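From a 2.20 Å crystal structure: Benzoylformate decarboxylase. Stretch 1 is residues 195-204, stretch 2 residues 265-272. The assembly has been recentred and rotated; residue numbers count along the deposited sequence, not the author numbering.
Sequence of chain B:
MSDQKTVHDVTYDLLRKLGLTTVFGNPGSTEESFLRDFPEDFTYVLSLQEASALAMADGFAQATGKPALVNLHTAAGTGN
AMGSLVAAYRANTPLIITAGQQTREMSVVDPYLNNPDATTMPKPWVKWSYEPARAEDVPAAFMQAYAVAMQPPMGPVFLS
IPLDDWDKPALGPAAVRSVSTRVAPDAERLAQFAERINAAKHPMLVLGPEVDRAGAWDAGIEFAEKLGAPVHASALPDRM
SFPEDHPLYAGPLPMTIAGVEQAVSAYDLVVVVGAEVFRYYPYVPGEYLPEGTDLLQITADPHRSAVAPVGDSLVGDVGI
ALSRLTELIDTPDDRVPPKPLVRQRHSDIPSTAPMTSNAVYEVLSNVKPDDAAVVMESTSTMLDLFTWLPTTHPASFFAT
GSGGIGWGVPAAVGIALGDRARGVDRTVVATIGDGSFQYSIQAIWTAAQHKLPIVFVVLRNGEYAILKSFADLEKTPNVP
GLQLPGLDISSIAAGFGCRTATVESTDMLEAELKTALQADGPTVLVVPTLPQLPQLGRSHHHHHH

Stretch 1 195-204: ERINAAKHPM
Stretch 2 (265-272) SAYDLVVV

Two segments of one chain, far apart in sequence, meet as neighbouring parallel strands, with a helix from the first segment laid across one face of the pair. In stretch 1, R196 to N198 are helical, with phi/psi near -65/-37; A199 follows at -81/-16, and A200 (-66/144) is extended. The chain continues through K201 (-93/-35) and H202 (-135/74) and becomes extended again at P203 (-81/160) and M204 (-135/145). Stretch 2 runs through a loop into a strand at L269. The strands pair P203 with L269 (CA to CA 4.7 Å) and M204 with V270 (CA to CA 4.9 Å). The helix axis passes 9.5 Å from the axis of strand 269-272, their directions 138° apart, and the contact buries 670 Å² in all.

S265 (-63/-22, chi1 p) stays out of reach, and A266 (-73/-14) contributes little beyond its carbonyl: its O lies 4.0 Å from H202 CB.

At Y267 (phi/psi -108/148, chi1 m, chi2 -71°) the side chain sets out toward stretch 1. M204 CB sits over one ring face, 3.6 Å from the centroid of the Y267 ring and 11° off its normal, a CH-pi contact that suits an aliphatic carbon against a flat, electron-rich surface. H202 O lies near the plane of the ring at its edge, and approaches Y267 CB to 3.1 Å.

D268 (-92/-15, chi1 p, chi2 -18°) is the polar centre of the contact. Its carboxylate receives two backbone amides of the turn: K201 N donates to D268 OD2 at 2.7 Å, nearly straight at 172°, and H202 N donates to D268 OD1, also at 2.7 Å. A short acidic side chain is well suited to gathering successive NH groups; the side chains of K201 and H202 (both chi1 m) take no part in these two bonds. In return, D268 N donates to H202 O at 3.0 Å. A water donates to D268 OD2 at 2.6 Å and accepts a weak hydrogen bond from R196 NH1 at 3.1 Å.

L269 (-149/127, chi1 t, chi2 p) begins the strand and points to the same sheet face as P203, the face covered by the helix. Its CD2 lies 3.9 Å from I197 CG1 (I197 chi1 m, chi2 t), and its CB 3.8 Å from A200 CB, where a small methyl fits close to the strand. R196 (t, p, t, chi4 84°) lays one guanidinium face over L269 CD1, 4.0 Å from R196 CZ. Meanwhile L269 O accepts M204 N at 2.8 Å and meets P203 CA at 3.2 Å in a CA-H...O contact. Proline, lacking an amide hydrogen, can still offer this CH.

V270 (-106/124, chi1 t) turns to the other face with M204 (chi1 t, chi2 -96°, chi3 m); their apolar ends meet at M204 CE to V270 CG1, 3.7 Å. Beta-branched valine favours extended backbone and offers a compact apolar surface for buried strand positions.

The V271 (-105/111, chi1 t) amide N donates to M204 O at 2.8 Å and 178°, completing the ladder, while V271 CG2 packs 3.9 Å from I197 CG1. V272 (-107/113, chi1 t) points away and makes no contact.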

# COMPACT_ATOMS: atom_id res chain seq x y z
N GLU B 195 -6.72 39.42 15.51
CA GLU B 195 -7.84 40.33 15.48
C GLU B 195 -9.10 39.64 15.99
O GLU B 195 -9.89 40.25 16.70
CB GLU B 195 -8.08 40.87 14.06
CG GLU B 195 -7.19 42.04 13.65
CD GLU B 195 -7.28 43.23 14.61
OE1 GLU B 195 -8.36 43.47 15.21
OE2 GLU B 195 -6.24 43.93 14.79
N ARG B 196 -9.29 38.38 15.63
CA ARG B 196 -10.49 37.66 16.04
C ARG B 196 -10.45 37.44 17.57
O ARG B 196 -11.47 37.48 18.26
CB ARG B 196 -10.58 36.31 15.32
CG ARG B 196 -11.69 35.38 15.85
CD ARG B 196 -13.06 35.94 15.46
NE ARG B 196 -14.18 35.22 16.05
CZ ARG B 196 -14.65 35.44 17.27
NH1 ARG B 196 -14.06 36.37 18.04
NH2 ARG B 196 -15.69 34.75 17.73
N ILE B 197 -9.25 37.21 18.08
CA ILE B 197 -9.03 37.01 19.50
C ILE B 197 -9.32 38.32 20.26
O ILE B 197 -9.94 38.30 21.31
CB ILE B 197 -7.60 36.50 19.76
CG1 ILE B 197 -7.43 35.03 19.27
CG2 ILE B 197 -7.19 36.61 21.26
CD1 ILE B 197 -5.96 34.60 19.29
N ASN B 198 -8.88 39.46 19.71
CA ASN B 198 -9.09 40.74 20.36
C ASN B 198 -10.58 41.02 20.50
O ASN B 198 -11.01 41.66 21.45
CB ASN B 198 -8.50 41.87 19.54
CG ASN B 198 -7.01 41.93 19.62
OD1 ASN B 198 -6.38 41.44 20.57
ND2 ASN B 198 -6.42 42.56 18.61
N ALA B 199 -11.35 40.52 19.54
CA ALA B 199 -12.78 40.76 19.50
C ALA B 199 -13.58 39.87 20.44
O ALA B 199 -14.75 40.15 20.68
CB ALA B 199 -13.30 40.60 18.09
N ALA B 200 -13.00 38.78 20.92
CA ALA B 200 -13.75 37.88 21.79
C ALA B 200 -14.11 38.55 23.11
O ALA B 200 -13.32 39.30 23.68
CB ALA B 200 -12.95 36.60 22.06
N LYS B 201 -15.29 38.24 23.64
CA LYS B 201 -15.64 38.74 24.97
C LYS B 201 -15.27 37.72 26.02
O LYS B 201 -14.90 38.09 27.13
CB LYS B 201 -17.14 39.02 25.06
CG LYS B 201 -17.66 39.96 23.97
CD LYS B 201 -17.02 41.32 24.06
CE LYS B 201 -17.71 42.32 23.15
NZ LYS B 201 -17.11 43.69 23.31
N HIS B 202 -15.41 36.44 25.68
CA HIS B 202 -15.17 35.34 26.62
C HIS B 202 -14.35 34.24 25.95
O HIS B 202 -14.88 33.19 25.60
CB HIS B 202 -16.51 34.76 27.11
CG HIS B 202 -17.42 35.75 27.74
ND1 HIS B 202 -17.28 36.17 29.04
CD2 HIS B 202 -18.51 36.41 27.24
CE1 HIS B 202 -18.23 37.05 29.33
NE2 HIS B 202 -18.99 37.21 28.25
N PRO B 203 -13.05 34.49 25.75
CA PRO B 203 -12.23 33.49 25.08
C PRO B 203 -11.78 32.39 26.04
O PRO B 203 -11.78 32.57 27.26
CB PRO B 203 -11.02 34.29 24.60
CG PRO B 203 -10.89 35.39 25.60
CD PRO B 203 -12.29 35.72 26.06
N MET B 204 -11.41 31.25 25.48
CA MET B 204 -10.77 30.20 26.25
C MET B 204 -9.58 29.68 25.47
O MET B 204 -9.63 29.58 24.24
CB MET B 204 -11.78 29.07 26.56
CG MET B 204 -11.19 27.96 27.43
SD MET B 204 -10.58 26.55 26.42
CE MET B 204 -12.17 25.89 25.93
N SER B 265 -19.28 25.85 25.87
CA SER B 265 -20.48 26.65 25.58
C SER B 265 -20.52 28.01 26.30
O SER B 265 -21.20 28.93 25.85
CB SER B 265 -21.75 25.87 25.89
OG SER B 265 -21.75 25.54 27.26
N ALA B 266 -19.78 28.14 27.40
CA ALA B 266 -19.68 29.41 28.11
C ALA B 266 -18.83 30.42 27.36
O ALA B 266 -18.82 31.59 27.72
CB ALA B 266 -19.06 29.17 29.49
N TYR B 267 -18.07 29.97 26.36
CA TYR B 267 -17.12 30.85 25.69
C TYR B 267 -17.57 31.24 24.30
O TYR B 267 -18.25 30.48 23.63
CB TYR B 267 -15.73 30.20 25.66
CG TYR B 267 -15.28 29.76 27.03
CD1 TYR B 267 -14.91 30.70 27.99
CD2 TYR B 267 -15.26 28.41 27.38
CE1 TYR B 267 -14.51 30.31 29.27
CE2 TYR B 267 -14.86 28.00 28.65
CZ TYR B 267 -14.48 28.96 29.59
OH TYR B 267 -14.09 28.57 30.84
N ASP B 268 -17.22 32.45 23.86
CA ASP B 268 -17.58 32.83 22.51
C ASP B 268 -16.46 32.47 21.52
O ASP B 268 -16.69 32.47 20.31
CB ASP B 268 -18.02 34.31 22.40
CG ASP B 268 -16.92 35.32 22.80
OD1 ASP B 268 -15.93 34.96 23.46
OD2 ASP B 268 -17.05 36.52 22.44
N LEU B 269 -15.26 32.17 22.03
CA LEU B 269 -14.13 31.79 21.17
C LEU B 269 -13.18 30.83 21.89
O LEU B 269 -12.74 31.09 23.01
CB LEU B 269 -13.34 33.02 20.73
CG LEU B 269 -12.10 32.73 19.87
CD1 LEU B 269 -12.52 32.26 18.48
CD2 LEU B 269 -11.19 33.96 19.77
N VAL B 270 -12.90 29.69 21.24
CA VAL B 270 -11.90 28.74 21.74
C VAL B 270 -10.65 28.84 20.87
O VAL B 270 -10.72 28.72 19.64
CB VAL B 270 -12.45 27.29 21.77
CG1 VAL B 270 -11.39 26.35 22.38
CG2 VAL B 270 -13.73 27.25 22.58
N VAL B 271 -9.52 29.11 21.51
CA VAL B 271 -8.26 29.15 20.82
C VAL B 271 -7.45 27.89 21.13
O VAL B 271 -7.01 27.69 22.25
CB VAL B 271 -7.45 30.37 21.22
CG1 VAL B 271 -6.15 30.40 20.43
CG2 VAL B 271 -8.29 31.66 20.99
N VAL B 272 -7.29 27.03 20.13
CA VAL B 272 -6.62 25.75 20.35
C VAL B 272 -5.23 25.73 19.74
O VAL B 272 -5.08 25.75 18.51
CB VAL B 272 -7.44 24.58 19.76
CG1 VAL B 272 -6.72 23.26 20.05
CG2 VAL B 272 -8.87 24.59 20.34
O HOH W 1 -16.50 36.83 19.90